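PDB 5IZD: D-glyceraldehyde dehydrogenase (NADP(+)) from Thermoplasma acidophilum, which oxidises D-glyceraldehyde to (R)-glycerate with NADP+ in the non-phosphorylated Entner-Doudoroff pathway, working as a homotetramer built as a dimer of dimers. Local coordinates for residues A[328-333]-A[382-387]; A[332-337]-A[364-369]; A[284-289]-A[371-376]; A[300-305]-A[344-349]; A[174-179]-A[320-325]. All coordinates share one frame; numbering follows the deposited sequence.

Contact 1 of 5, residues A[328-333]-A[382-387]; sequences QATSEI and IFAPVI
Thr-330 meets Ala-384 with both branches of its side chain, and apolar packing carries most of the contact. Ala-384 CB lies 3.4 Å from Thr-330 OG1 and 3.7 Å from Thr-330 CG2. Thr-330 CG2, anti to the backbone N, is also 4.0 Å from Val-386 CG2, the two side chains running alongside in opposing senses. One turn on, Ile-333 CG2 packs 4.3 Å from Ile-382 CG1, and Ile-377 of helix 376-379 touches both isoleucines. The polar link is indirect. A water gives one hydrogen to Thr-330 OG1 (2.9 Å) and another to Ile-382 O (2.7 Å), while the same hydroxyl bonds within its helix to Ala-326 O. The chain turns at Pro-385, the centre of an inverse gamma turn, before entering strand 386-392. Helix 324-339 thus lies against the start of this strand of the aldehyde dehydrogenase catalytic domain and the loop that leads into it, a loop whose Ile-382 and Phe-383 belong, by similarity, to the NADP+ site.

Contact 2 of 5, residues A[332-337]-A[364-369]; sequences EIVEEA and LPTIIG
Val-334 touches Thr-366 where helix 324-339 packs against strand 366-369, a helix-on-sheet layer of the alpha/beta catalytic domain of aldehyde dehydrogenases. Val-334 CG2 comes within 4.4 Å of Thr-366 CG2, a light methyl-to-methyl contact, and Phe-363 also touches this valine. The hydroxyl of Thr-366 is engaged within its own part of the fold: OG1 donates to Leu-364 O over 2.8 Å, from 41° above the carbonyl plane, and is also bonded to Gly-348 N. With OG1 held in this way, the rotation of the threonine is fixed and CG2 is left to meet the helix. One turn after Val-334 comes Ala-337, whose backbone N bonds to Ile-333 O and whose small side chain lets the helix lie near Ile-368. Ile-377 of helix 376-379 touches both Ala-337 and Ile-368 and so extends the apolar layer. In Ile-368, CG1 stands anti to the carbonyl carbon (chi1 -64°) and carries the chain out to CD1, which ends 3.9 Å from Ala-337 CB.

Contact 3 of 5, residues A[284-289]-A[371-376]; sequences AERLYV and ADQKSK
Tyr-288 reaches Gln-373 through its phenol oxygen, and the route from the tyrosine CB explains the meeting. From CB the chain turns to a CG anti to the carbonyl carbon (chi1 -63°), and the ring beyond it is met by Phe-378, the two ring planes at about 85°. Farther out, CE1 and CZ pass Gln-373 OE1, which lies at the ring edge and in its plane. At the tip, OH donates to Gln-373 OE1 over 2.7 Å, in the carbonyl plane and on a lone pair, although ring and amide planes are 42° apart. The same OH accepts from Arg-286 NH1 at 3.0 Å, so the phenol relays a hydrogen-bond chain from guanidinium to amide. Arg-286 NH1 also bonds to Leu-401 O, and Gln-373 NE2 to Asp-404 OD2. A phenylalanine in place of Tyr-288 would probably leave Gln-373 OE1 without its donor and Arg-286 NH1 without one acceptor, breaking the relay between them. Beyond the glutamine, Ser-375 N closes a type I turn on Asp-372 O, which Ser-375 OG also reaches, and Ser-375 stands at the N-cap of helix 376-379. Strand 284-290, lying between strands 252-256 and 386-392 in the catalytic-domain sheet, is thereby joined to the loop between strand 366-369 and helix 376-379.

Contact 4 of 5, residues A[300-305]-A[344-349]; sequences RFVELS and ILFGGS
The Phe-346 ring lies oblique to Val-302 CG1, and the valine's closest approach to this residue is at its root, 4.0 Å from CG1 to Phe-346 CB. On the helix, one face of the Phe-301 ring carries Ser-305 OG, 3.4 Å above the plane and offset toward the rim. That hydroxyl donates to Phe-301 O over 2.8 Å and is bonded to Tyr-274 OH as well. Ser-305 N reaches the same carbonyl from the opposite face of its plane, so two donors grip one oxygen. Val-302 meets two consecutive residues: CG1, anti to the backbone N (chi1 172°), approaches Phe-346 CB and also Leu-345 O, while CG2 stands 4.3 Å from Leu-345 CB. Leu-345 and Phe-346 both face Ile-367 in a classic beta bulge, which is consistent with both being within reach of one valine. Ile-367 of strand 366-369 touches Val-302, Phe-301 and Ser-305, continuing the apolar layer beneath helix 294-305. Helix and edge strand 343-346 thus meet chiefly through the valine methyls and the CB atoms of Leu-345 and Phe-346; the serine hydroxyl is taken up by Phe-301 O and Tyr-274 OH, so the join probably depends on apolar burial, which is limited because the contact lies near the surface.

Contact 5 of 5, residues A[174-179]-A[320-325]; sequences SSDTPG and PLINKG. With NAP (NADP nicotinamide-adenine-dinucleotide phosphate), chain I.
Asp-176 OD1 is gripped by two donors: Asn-323 ND2 at 3.0 Å and a water at 2.8 Å that also gives a hydrogen to Ile-322 O. The amide bond is nearly straight, 173° at the hydrogen, with the oxygen in the amide plane of Asn-323 but met from 39° above the carboxylate plane. With CG between the backbone N and the carbonyl carbon (chi1 58°), the Asn-323 amide is placed so that ND2 goes to the aspartate and OD1 accepts from Ala-326 N, N-capping helix 324-339. Nearer the backbone, Asp-176 CB packs 3.8 Å from Ile-322 CG1. Were Asp-176 replaced by an alanine, Asn-323 ND2 and the water would probably both lose the acceptor they share. Asp-176 belongs to a type I turn from Ser-174 to Thr-177 that overlaps an ST turn, Ser-174 OG accepting from Asp-176 N at 2.9 Å. This turn follows strand 168-172 of the Rossmann-like coenzyme domain and, through Ser-175, binds the 2'-phosphate of NADP. Ser-175 N donates to O2X of the NADP at 2.8 Å, and Ser-175 OG donates to its O1X at 2.6 Å; Lys-172 NZ also bonds to the coenzyme.

How the contacts relate
Following the chain from the N terminus, contact 5 opens first, at the coenzyme-binding turn 174-179, and closes a long loop at 320-325, just where helix 324-339 begins. Within that span, contacts 3 and 4 open at strand 284-290 and helix 294-305, so both cross contact 5. Contacts 1 and 2 start from successive, overlapping parts of helix 324-339. Contact 4 closes next at strand 343-346 and crosses both; contact 2 closes at 366-369, contact 3 at 371-376 and contact 1 at 382-387. Contacts 2 and 4 thus nest inside contact 3, which contact 1 crosses. Contacts 1 to 4 gather round one sheet, whereas contact 5 ties the start of helix 324-339 to the coenzyme domain.

Contact 1 of 5, residues A[328-333]-A[382-387]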
# COMPACT_ATOMS: atom_id res chain seq x y z
N GLN A 328 -40.41 -24.06 9.78
CA GLN A 328 -41.01 -24.87 8.74
C GLN A 328 -39.94 -25.30 7.70
O GLN A 328 -39.95 -26.41 7.26
CB GLN A 328 -42.12 -24.12 8.01
CG GLN A 328 -42.91 -25.01 7.04
CD GLN A 328 -43.99 -24.28 6.22
OE1 GLN A 328 -45.03 -23.93 6.74
NE2 GLN A 328 -43.74 -24.08 4.93
N ALA A 329 -39.09 -24.37 7.28
CA ALA A 329 -38.10 -24.66 6.25
C ALA A 329 -37.10 -25.74 6.75
O ALA A 329 -36.79 -26.67 6.06
CB ALA A 329 -37.40 -23.37 5.79
N THR A 330 -36.66 -25.63 8.00
CA THR A 330 -35.79 -26.60 8.60
C THR A 330 -36.43 -27.98 8.64
O THR A 330 -35.76 -28.96 8.30
CB THR A 330 -35.35 -26.12 9.99
OG1 THR A 330 -34.81 -24.81 9.90
CG2 THR A 330 -34.34 -27.04 10.59
N SER A 331 -37.73 -28.08 8.99
CA SER A 331 -38.42 -29.39 8.99
C SER A 331 -38.51 -30.02 7.63
O SER A 331 -38.35 -31.21 7.51
CB SER A 331 -39.88 -29.34 9.54
OG SER A 331 -39.84 -28.63 10.73
N GLU A 332 -38.80 -29.22 6.62
CA GLU A 332 -38.83 -29.67 5.22
C GLU A 332 -37.49 -30.26 4.78
O GLU A 332 -37.49 -31.29 4.15
CB GLU A 332 -39.22 -28.52 4.29
CG GLU A 332 -40.71 -28.16 4.40
CD GLU A 332 -41.05 -26.85 3.72
OE1 GLU A 332 -40.13 -26.13 3.27
OE2 GLU A 332 -42.24 -26.51 3.68
N ILE A 333 -36.39 -29.56 5.12
CA ILE A 333 -35.02 -29.97 4.80
C ILE A 333 -34.78 -31.35 5.44
O ILE A 333 -34.37 -32.28 4.76
CB ILE A 333 -33.97 -28.91 5.23
CG1 ILE A 333 -33.90 -27.75 4.21
CG2 ILE A 333 -32.54 -29.45 5.25
CD1 ILE A 333 -33.34 -26.44 4.78
N ILE A 382 -28.40 -24.46 4.64
CA ILE A 382 -29.41 -24.90 5.64
C ILE A 382 -29.80 -23.77 6.63
O ILE A 382 -30.97 -23.58 6.91
CB ILE A 382 -28.86 -26.15 6.41
CG1 ILE A 382 -28.81 -27.35 5.46
CG2 ILE A 382 -29.75 -26.50 7.61
CD1 ILE A 382 -27.97 -28.52 5.94
N PHE A 383 -28.80 -23.14 7.22
CA PHE A 383 -28.92 -22.00 8.15
C PHE A 383 -29.72 -22.42 9.42
O PHE A 383 -30.65 -21.72 9.82
CB PHE A 383 -29.55 -20.78 7.40
CG PHE A 383 -28.88 -19.47 7.66
CD1 PHE A 383 -27.60 -19.22 7.22
CD2 PHE A 383 -29.57 -18.42 8.31
CE1 PHE A 383 -26.99 -17.97 7.40
CE2 PHE A 383 -28.97 -17.18 8.51
CZ PHE A 383 -27.68 -16.95 8.05
N ALA A 384 -29.34 -23.56 10.03
CA ALA A 384 -30.15 -24.18 11.11
C ALA A 384 -29.25 -25.27 11.72
O ALA A 384 -28.19 -25.53 11.18
CB ALA A 384 -31.45 -24.74 10.57
N PRO A 385 -29.64 -25.87 12.86
CA PRO A 385 -28.66 -26.71 13.58
C PRO A 385 -28.56 -28.18 13.06
O PRO A 385 -28.65 -29.12 13.82
CB PRO A 385 -29.16 -26.62 15.03
CG PRO A 385 -30.64 -26.53 14.85
CD PRO A 385 -30.85 -25.63 13.68
N VAL A 386 -28.32 -28.32 11.76
CA VAL A 386 -28.43 -29.56 11.04
C VAL A 386 -27.14 -29.73 10.21
O VAL A 386 -26.74 -28.79 9.53
CB VAL A 386 -29.60 -29.54 10.03
CG1 VAL A 386 -29.70 -30.86 9.28
CG2 VAL A 386 -30.93 -29.19 10.68
N ILE A 387 -26.51 -30.90 10.24
CA ILE A 387 -25.34 -31.13 9.43
C ILE A 387 -25.26 -32.61 9.03
O ILE A 387 -25.62 -33.48 9.79
CB ILE A 387 -24.05 -30.63 10.15
CG1 ILE A 387 -22.83 -30.63 9.20
CG2 ILE A 387 -23.75 -31.47 11.39
CD1 ILE A 387 -21.67 -29.76 9.67
O HOH W 1 -33.61 -23.83 7.45

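Contact 2 of 5, residues A[332-337]-A[364-369]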
# COMPACT_ATOMS: atom_id res chain seq x y z
N GLU A 332 -38.80 -29.22 6.62
CA GLU A 332 -38.83 -29.67 5.22
C GLU A 332 -37.49 -30.26 4.78
O GLU A 332 -37.49 -31.29 4.15
CB GLU A 332 -39.22 -28.52 4.29
CG GLU A 332 -40.71 -28.16 4.40
CD GLU A 332 -41.05 -26.85 3.72
OE1 GLU A 332 -40.13 -26.13 3.27
OE2 GLU A 332 -42.24 -26.51 3.68
N ILE A 333 -36.39 -29.56 5.12
CA ILE A 333 -35.02 -29.97 4.80
C ILE A 333 -34.78 -31.35 5.44
O ILE A 333 -34.37 -32.28 4.76
CB ILE A 333 -33.97 -28.91 5.23
CG1 ILE A 333 -33.90 -27.75 4.21
CG2 ILE A 333 -32.54 -29.45 5.25
CD1 ILE A 333 -33.34 -26.44 4.78
N VAL A 334 -35.09 -31.49 6.72
CA VAL A 334 -34.87 -32.75 7.41
C VAL A 334 -35.71 -33.88 6.80
O VAL A 334 -35.19 -34.99 6.56
CB VAL A 334 -35.11 -32.61 8.93
CG1 VAL A 334 -35.12 -33.96 9.64
CG2 VAL A 334 -34.04 -31.69 9.50
N GLU A 335 -36.97 -33.56 6.50
CA GLU A 335 -37.88 -34.50 5.84
C GLU A 335 -37.42 -34.92 4.43
O GLU A 335 -37.43 -36.10 4.13
CB GLU A 335 -39.28 -33.93 5.79
CG GLU A 335 -39.94 -33.97 7.15
CD GLU A 335 -40.02 -35.40 7.67
OE1 GLU A 335 -39.55 -35.67 8.80
OE2 GLU A 335 -40.51 -36.26 6.90
N GLU A 336 -36.96 -33.98 3.62
CA GLU A 336 -36.45 -34.30 2.30
C GLU A 336 -35.18 -35.17 2.45
O GLU A 336 -34.96 -36.07 1.62
CB GLU A 336 -36.17 -33.03 1.49
CG GLU A 336 -35.64 -33.21 0.03
CD GLU A 336 -34.13 -33.48 -0.10
OE1 GLU A 336 -33.36 -33.16 0.83
OE2 GLU A 336 -33.71 -34.04 -1.13
N ALA A 337 -34.36 -34.92 3.48
CA ALA A 337 -33.21 -35.78 3.76
C ALA A 337 -33.66 -37.19 4.19
O ALA A 337 -33.06 -38.14 3.72
CB ALA A 337 -32.30 -35.18 4.81
N LEU A 364 -34.02 -29.17 17.47
CA LEU A 364 -32.91 -29.90 18.06
C LEU A 364 -31.68 -29.95 17.16
O LEU A 364 -31.81 -30.00 15.93
CB LEU A 364 -33.33 -31.35 18.37
CG LEU A 364 -34.40 -31.58 19.47
CD1 LEU A 364 -34.88 -33.02 19.47
CD2 LEU A 364 -33.75 -31.25 20.82
N PRO A 365 -30.47 -29.99 17.78
CA PRO A 365 -29.29 -30.38 17.03
C PRO A 365 -29.50 -31.68 16.23
O PRO A 365 -29.99 -32.69 16.79
CB PRO A 365 -28.24 -30.60 18.14
CG PRO A 365 -28.64 -29.64 19.18
CD PRO A 365 -30.15 -29.78 19.20
N THR A 366 -29.22 -31.64 14.94
CA THR A 366 -29.57 -32.72 14.05
C THR A 366 -28.31 -33.15 13.20
O THR A 366 -27.73 -32.32 12.50
CB THR A 366 -30.71 -32.31 13.13
OG1 THR A 366 -31.87 -31.94 13.91
CG2 THR A 366 -31.06 -33.46 12.18
N ILE A 367 -27.96 -34.43 13.29
CA ILE A 367 -26.75 -34.99 12.70
C ILE A 367 -27.19 -36.13 11.79
O ILE A 367 -27.96 -37.00 12.21
CB ILE A 367 -25.74 -35.46 13.78
CG1 ILE A 367 -25.37 -34.29 14.73
CG2 ILE A 367 -24.47 -36.01 13.15
CD1 ILE A 367 -24.92 -34.78 16.09
N ILE A 368 -26.75 -36.05 10.55
CA ILE A 368 -27.12 -36.95 9.48
C ILE A 368 -25.92 -37.73 8.88
O ILE A 368 -24.92 -37.08 8.54
CB ILE A 368 -27.80 -36.13 8.38
CG1 ILE A 368 -29.09 -35.51 8.92
CG2 ILE A 368 -28.07 -36.98 7.15
CD1 ILE A 368 -29.88 -34.80 7.86
N GLY A 369 -26.05 -39.06 8.72
CA GLY A 369 -25.10 -39.93 7.92
C GLY A 369 -25.63 -40.37 6.54
O GLY A 369 -26.87 -40.38 6.29

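Contact 3 of 5, residues A[284-289]-A[371-376]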
# COMPACT_ATOMS: atom_id res chain seq x y z
N ALA A 284 -20.57 -24.22 10.05
CA ALA A 284 -20.24 -25.54 9.54
C ALA A 284 -21.53 -26.05 8.93
O ALA A 284 -22.59 -26.19 9.65
CB ALA A 284 -19.83 -26.46 10.69
N GLU A 285 -21.46 -26.30 7.62
CA GLU A 285 -22.60 -26.77 6.86
C GLU A 285 -22.36 -28.15 6.24
O GLU A 285 -23.31 -28.75 5.78
CB GLU A 285 -22.98 -25.75 5.77
CG GLU A 285 -23.69 -24.47 6.26
CD GLU A 285 -25.22 -24.47 6.08
OE1 GLU A 285 -25.75 -25.34 5.31
OE2 GLU A 285 -25.91 -23.59 6.72
N ARG A 286 -21.14 -28.65 6.20
CA ARG A 286 -20.85 -30.00 5.66
C ARG A 286 -19.67 -30.54 6.42
O ARG A 286 -18.68 -29.85 6.50
CB ARG A 286 -20.36 -29.94 4.22
CG ARG A 286 -21.20 -29.15 3.29
CD ARG A 286 -20.58 -29.16 1.95
NE ARG A 286 -19.84 -27.94 1.60
CZ ARG A 286 -18.95 -27.85 0.64
NH1 ARG A 286 -18.55 -28.94 -0.02
NH2 ARG A 286 -18.42 -26.68 0.39
N LEU A 287 -19.74 -31.77 6.90
CA LEU A 287 -18.69 -32.34 7.74
C LEU A 287 -17.98 -33.46 6.96
O LEU A 287 -18.60 -34.38 6.48
CB LEU A 287 -19.31 -32.82 9.05
CG LEU A 287 -18.44 -33.49 10.09
CD1 LEU A 287 -17.23 -32.64 10.41
CD2 LEU A 287 -19.22 -33.75 11.35
N TYR A 288 -16.66 -33.29 6.79
CA TYR A 288 -15.77 -34.24 6.11
C TYR A 288 -14.72 -34.69 7.12
O TYR A 288 -13.88 -33.88 7.53
CB TYR A 288 -15.05 -33.58 4.92
CG TYR A 288 -16.01 -33.12 3.86
CD1 TYR A 288 -16.59 -34.00 3.00
CD2 TYR A 288 -16.34 -31.80 3.75
CE1 TYR A 288 -17.44 -33.58 2.00
CE2 TYR A 288 -17.18 -31.37 2.77
CZ TYR A 288 -17.73 -32.25 1.90
OH TYR A 288 -18.68 -31.79 1.00
N VAL A 289 -14.76 -35.98 7.50
CA VAL A 289 -13.84 -36.51 8.47
C VAL A 289 -13.05 -37.70 7.88
O VAL A 289 -13.58 -38.57 7.17
CB VAL A 289 -14.55 -36.92 9.76
CG1 VAL A 289 -13.56 -37.30 10.84
CG2 VAL A 289 -15.44 -35.78 10.28
N ALA A 371 -25.78 -39.06 3.32
CA ALA A 371 -26.36 -38.26 2.23
C ALA A 371 -25.20 -37.99 1.27
O ALA A 371 -24.01 -37.92 1.67
CB ALA A 371 -27.03 -36.99 2.72
N ASP A 372 -25.54 -37.95 -0.01
CA ASP A 372 -24.57 -37.87 -1.04
C ASP A 372 -23.98 -36.47 -0.94
O ASP A 372 -24.65 -35.50 -0.49
CB ASP A 372 -25.16 -38.06 -2.46
CG ASP A 372 -25.91 -39.37 -2.63
OD1 ASP A 372 -25.77 -40.29 -1.80
OD2 ASP A 372 -26.63 -39.50 -3.65
N GLN A 373 -22.72 -36.39 -1.35
CA GLN A 373 -22.09 -35.14 -1.72
C GLN A 373 -23.00 -34.26 -2.60
O GLN A 373 -22.91 -33.02 -2.56
CB GLN A 373 -20.79 -35.48 -2.46
CG GLN A 373 -20.06 -34.30 -3.05
CD GLN A 373 -19.58 -33.32 -2.02
OE1 GLN A 373 -19.53 -33.61 -0.83
NE2 GLN A 373 -19.16 -32.16 -2.49
N LYS A 374 -23.77 -34.89 -3.47
CA LYS A 374 -24.61 -34.19 -4.43
C LYS A 374 -26.04 -33.93 -3.91
O LYS A 374 -26.79 -33.29 -4.62
CB LYS A 374 -24.64 -34.95 -5.78
N SER A 375 -26.41 -34.37 -2.70
CA SER A 375 -27.75 -34.13 -2.12
C SER A 375 -28.00 -32.65 -1.68
O SER A 375 -27.05 -31.87 -1.53
CB SER A 375 -27.98 -35.05 -0.92
OG SER A 375 -27.22 -34.60 0.18
N LYS A 376 -29.27 -32.31 -1.43
CA LYS A 376 -29.61 -30.95 -0.98
C LYS A 376 -28.93 -30.57 0.37
O LYS A 376 -28.50 -29.43 0.55
CB LYS A 376 -31.15 -30.71 -0.92
CG LYS A 376 -31.82 -30.49 -2.30
CD LYS A 376 -33.34 -30.17 -2.19
CE LYS A 376 -34.14 -30.41 -3.49

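Contact 4 of 5, residues A[300-305]-A[344-349]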
# COMPACT_ATOMS: atom_id res chain seq x y z
N ARG A 300 -18.37 -39.06 19.42
CA ARG A 300 -18.07 -37.99 20.37
C ARG A 300 -18.96 -36.77 20.05
O ARG A 300 -19.51 -36.15 20.96
CB ARG A 300 -16.56 -37.63 20.36
CG ARG A 300 -15.70 -38.76 20.92
CD ARG A 300 -14.26 -38.36 21.21
NE ARG A 300 -14.27 -37.30 22.22
CZ ARG A 300 -13.27 -36.46 22.48
NH1 ARG A 300 -12.11 -36.55 21.84
NH2 ARG A 300 -13.43 -35.55 23.44
N PHE A 301 -19.15 -36.48 18.76
CA PHE A 301 -19.91 -35.30 18.33
C PHE A 301 -21.39 -35.44 18.66
O PHE A 301 -22.02 -34.48 19.11
CB PHE A 301 -19.76 -35.07 16.82
CG PHE A 301 -20.56 -33.91 16.29
CD1 PHE A 301 -20.50 -32.66 16.89
CD2 PHE A 301 -21.33 -34.06 15.12
CE1 PHE A 301 -21.23 -31.59 16.38
CE2 PHE A 301 -22.04 -32.98 14.60
CZ PHE A 301 -22.01 -31.75 15.24
N VAL A 302 -21.93 -36.62 18.43
CA VAL A 302 -23.30 -36.93 18.87
C VAL A 302 -23.46 -36.76 20.40
O VAL A 302 -24.42 -36.10 20.88
CB VAL A 302 -23.73 -38.32 18.39
CG1 VAL A 302 -25.08 -38.69 19.03
CG2 VAL A 302 -23.82 -38.35 16.87
N GLU A 303 -22.52 -37.34 21.16
CA GLU A 303 -22.52 -37.28 22.64
C GLU A 303 -22.45 -35.84 23.15
O GLU A 303 -23.22 -35.46 24.02
CB GLU A 303 -21.40 -38.12 23.26
CG GLU A 303 -21.36 -38.19 24.78
CD GLU A 303 -22.59 -38.83 25.40
OE1 GLU A 303 -22.84 -38.55 26.58
OE2 GLU A 303 -23.30 -39.62 24.73
N LEU A 304 -21.61 -35.01 22.54
CA LEU A 304 -21.55 -33.61 22.96
C LEU A 304 -22.82 -32.80 22.60
O LEU A 304 -23.29 -31.94 23.41
CB LEU A 304 -20.32 -32.95 22.37
CG LEU A 304 -19.03 -33.44 23.02
CD1 LEU A 304 -17.92 -33.26 22.02
CD2 LEU A 304 -18.76 -32.64 24.28
N SER A 305 -23.34 -33.09 21.40
CA SER A 305 -24.52 -32.43 20.85
C SER A 305 -25.76 -32.65 21.75
O SER A 305 -26.56 -31.77 21.87
CB SER A 305 -24.79 -32.88 19.40
OG SER A 305 -23.81 -32.36 18.48
N ILE A 344 -30.56 -40.53 10.29
CA ILE A 344 -30.56 -39.54 11.34
C ILE A 344 -29.81 -40.15 12.51
O ILE A 344 -30.31 -41.05 13.15
CB ILE A 344 -32.01 -39.19 11.84
CG1 ILE A 344 -32.90 -38.73 10.70
CG2 ILE A 344 -31.99 -38.12 12.93
CD1 ILE A 344 -32.45 -37.45 10.06
N LEU A 345 -28.65 -39.62 12.83
CA LEU A 345 -27.87 -40.12 13.96
C LEU A 345 -28.31 -39.46 15.26
O LEU A 345 -28.17 -40.03 16.33
CB LEU A 345 -26.37 -39.88 13.71
CG LEU A 345 -25.90 -40.64 12.44
CD1 LEU A 345 -24.76 -39.94 11.73
CD2 LEU A 345 -25.56 -42.10 12.76
N PHE A 346 -28.82 -38.24 15.18
CA PHE A 346 -29.35 -37.59 16.36
C PHE A 346 -30.29 -36.45 15.92
O PHE A 346 -30.02 -35.72 14.93
CB PHE A 346 -28.23 -37.06 17.29
CG PHE A 346 -28.76 -36.52 18.58
CD1 PHE A 346 -29.21 -37.37 19.57
CD2 PHE A 346 -28.90 -35.13 18.77
CE1 PHE A 346 -29.84 -36.84 20.73
CE2 PHE A 346 -29.50 -34.61 19.93
CZ PHE A 346 -29.95 -35.47 20.93
N GLY A 347 -31.35 -36.28 16.68
CA GLY A 347 -32.26 -35.15 16.56
C GLY A 347 -33.31 -35.25 15.48
O GLY A 347 -33.92 -36.28 15.33
N GLY A 348 -33.54 -34.17 14.74
CA GLY A 348 -34.42 -34.23 13.57
C GLY A 348 -35.85 -33.78 13.82
O GLY A 348 -36.73 -34.10 13.04
N SER A 349 -36.07 -33.06 14.91
CA SER A 349 -37.42 -32.56 15.26
C SER A 349 -37.30 -31.39 16.21
O SER A 349 -36.22 -31.07 16.71
CB SER A 349 -38.28 -33.69 15.86
OG SER A 349 -37.88 -33.94 17.19

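Contact 5 of 5, residues A[174-179]-A[320-325]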
# COMPACT_ATOMS: atom_id res chain seq x y z
N SER A 174 -33.63 -5.71 8.96
CA SER A 174 -34.51 -6.84 8.73
C SER A 174 -35.83 -6.58 9.44
O SER A 174 -35.86 -6.04 10.57
CB SER A 174 -33.90 -8.13 9.27
OG SER A 174 -34.91 -9.10 9.44
N SER A 175 -36.92 -7.04 8.83
CA SER A 175 -38.22 -6.96 9.50
C SER A 175 -38.34 -7.86 10.73
O SER A 175 -39.25 -7.65 11.54
CB SER A 175 -39.36 -7.30 8.55
OG SER A 175 -39.49 -6.23 7.64
N ASP A 176 -37.43 -8.82 10.89
CA ASP A 176 -37.43 -9.62 12.11
C ASP A 176 -36.75 -8.95 13.31
O ASP A 176 -36.94 -9.41 14.43
CB ASP A 176 -36.76 -10.97 11.87
CG ASP A 176 -37.55 -11.86 10.95
OD1 ASP A 176 -38.56 -12.43 11.42
OD2 ASP A 176 -37.18 -11.98 9.76
N THR A 177 -35.95 -7.90 13.08
CA THR A 177 -35.10 -7.33 14.13
C THR A 177 -34.97 -5.80 14.02
O THR A 177 -33.86 -5.27 14.07
CB THR A 177 -33.67 -7.93 14.14
OG1 THR A 177 -33.01 -7.66 12.88
CG2 THR A 177 -33.65 -9.41 14.40
N PRO A 178 -36.10 -5.07 14.00
CA PRO A 178 -35.99 -3.63 13.98
C PRO A 178 -35.32 -2.97 15.23
O PRO A 178 -34.71 -1.91 15.09
CB PRO A 178 -37.45 -3.19 13.87
CG PRO A 178 -38.23 -4.24 14.59
CD PRO A 178 -37.51 -5.49 14.07
N GLY A 179 -35.47 -3.57 16.42
CA GLY A 179 -35.22 -2.91 17.72
C GLY A 179 -33.72 -2.63 17.93
O GLY A 179 -33.30 -1.55 18.39
N PRO A 320 -33.45 -20.38 19.77
CA PRO A 320 -34.40 -20.77 18.75
C PRO A 320 -34.05 -20.24 17.37
O PRO A 320 -33.25 -19.29 17.24
CB PRO A 320 -35.72 -20.11 19.25
CG PRO A 320 -35.21 -18.86 19.89
CD PRO A 320 -34.00 -19.31 20.63
N LEU A 321 -34.69 -20.82 16.36
CA LEU A 321 -34.72 -20.18 15.03
C LEU A 321 -35.54 -18.87 15.09
O LEU A 321 -36.44 -18.73 15.92
CB LEU A 321 -35.29 -21.13 13.99
CG LEU A 321 -34.62 -22.51 13.96
CD1 LEU A 321 -35.36 -23.44 13.00
CD2 LEU A 321 -33.20 -22.36 13.59
N ILE A 322 -35.22 -17.95 14.19
CA ILE A 322 -35.77 -16.61 14.17
C ILE A 322 -37.28 -16.49 14.01
O ILE A 322 -37.88 -15.61 14.59
CB ILE A 322 -35.05 -15.71 13.12
CG1 ILE A 322 -35.39 -14.20 13.31
CG2 ILE A 322 -35.22 -16.21 11.68
CD1 ILE A 322 -34.95 -13.66 14.65
N ASN A 323 -37.90 -17.36 13.22
CA ASN A 323 -39.33 -17.22 12.98
C ASN A 323 -39.96 -18.53 12.56
O ASN A 323 -39.27 -19.52 12.32
CB ASN A 323 -39.64 -16.07 12.00
CG ASN A 323 -38.96 -16.24 10.65
OD1 ASN A 323 -38.93 -17.32 10.08
ND2 ASN A 323 -38.41 -15.16 10.14
N LYS A 324 -41.30 -18.53 12.50
CA LYS A 324 -42.09 -19.71 12.12
C LYS A 324 -41.65 -20.25 10.76
O LYS A 324 -41.52 -21.45 10.61
CB LYS A 324 -43.63 -19.46 12.14
CG LYS A 324 -44.42 -20.69 12.55
CD LYS A 324 -45.96 -20.50 12.64
N GLY A 325 -41.41 -19.36 9.79
CA GLY A 325 -41.03 -19.83 8.46
C GLY A 325 -39.64 -20.54 8.42
O GLY A 325 -39.46 -21.49 7.70
PA NAP I . -32.98 -11.52 3.32
O1A NAP I . -34.33 -11.64 2.69
O2A NAP I . -31.76 -11.67 2.44
O5B NAP I . -32.91 -10.09 4.12
C5B NAP I . -31.74 -9.25 4.22
C4B NAP I . -32.14 -7.77 4.14
O4B NAP I . -32.59 -7.45 2.80
C3B NAP I . -33.32 -7.41 5.06
O3B NAP I . -33.17 -6.04 5.52
C2B NAP I . -34.51 -7.53 4.14
O2B NAP I . -35.68 -6.88 4.61
C1B NAP I . -33.95 -6.93 2.87
N9A NAP I . -34.68 -7.25 1.64
C8A NAP I . -35.54 -8.28 1.40
N7A NAP I . -36.03 -8.24 0.18
C5A NAP I . -35.42 -7.13 -0.40
C6A NAP I . -35.51 -6.55 -1.67
N6A NAP I . -36.28 -7.06 -2.65
N1A NAP I . -34.79 -5.45 -1.93
C2A NAP I . -34.03 -4.92 -0.95
N3A NAP I . -33.90 -5.39 0.30
C4A NAP I . -34.62 -6.52 0.49
O3 NAP I . -32.91 -12.60 4.49
PN NAP I . -34.00 -13.66 4.99
O1N NAP I . -35.21 -12.94 5.57
O2N NAP I . -33.36 -14.61 5.98
O5D NAP I . -34.42 -14.43 3.71
P2B NAP I . -36.92 -7.80 5.21
O1X NAP I . -38.05 -6.82 5.55
O2X NAP I . -36.45 -8.46 6.42
O3X NAP I . -37.38 -8.76 4.16
O HOH W 2 -38.95 -12.70 14.13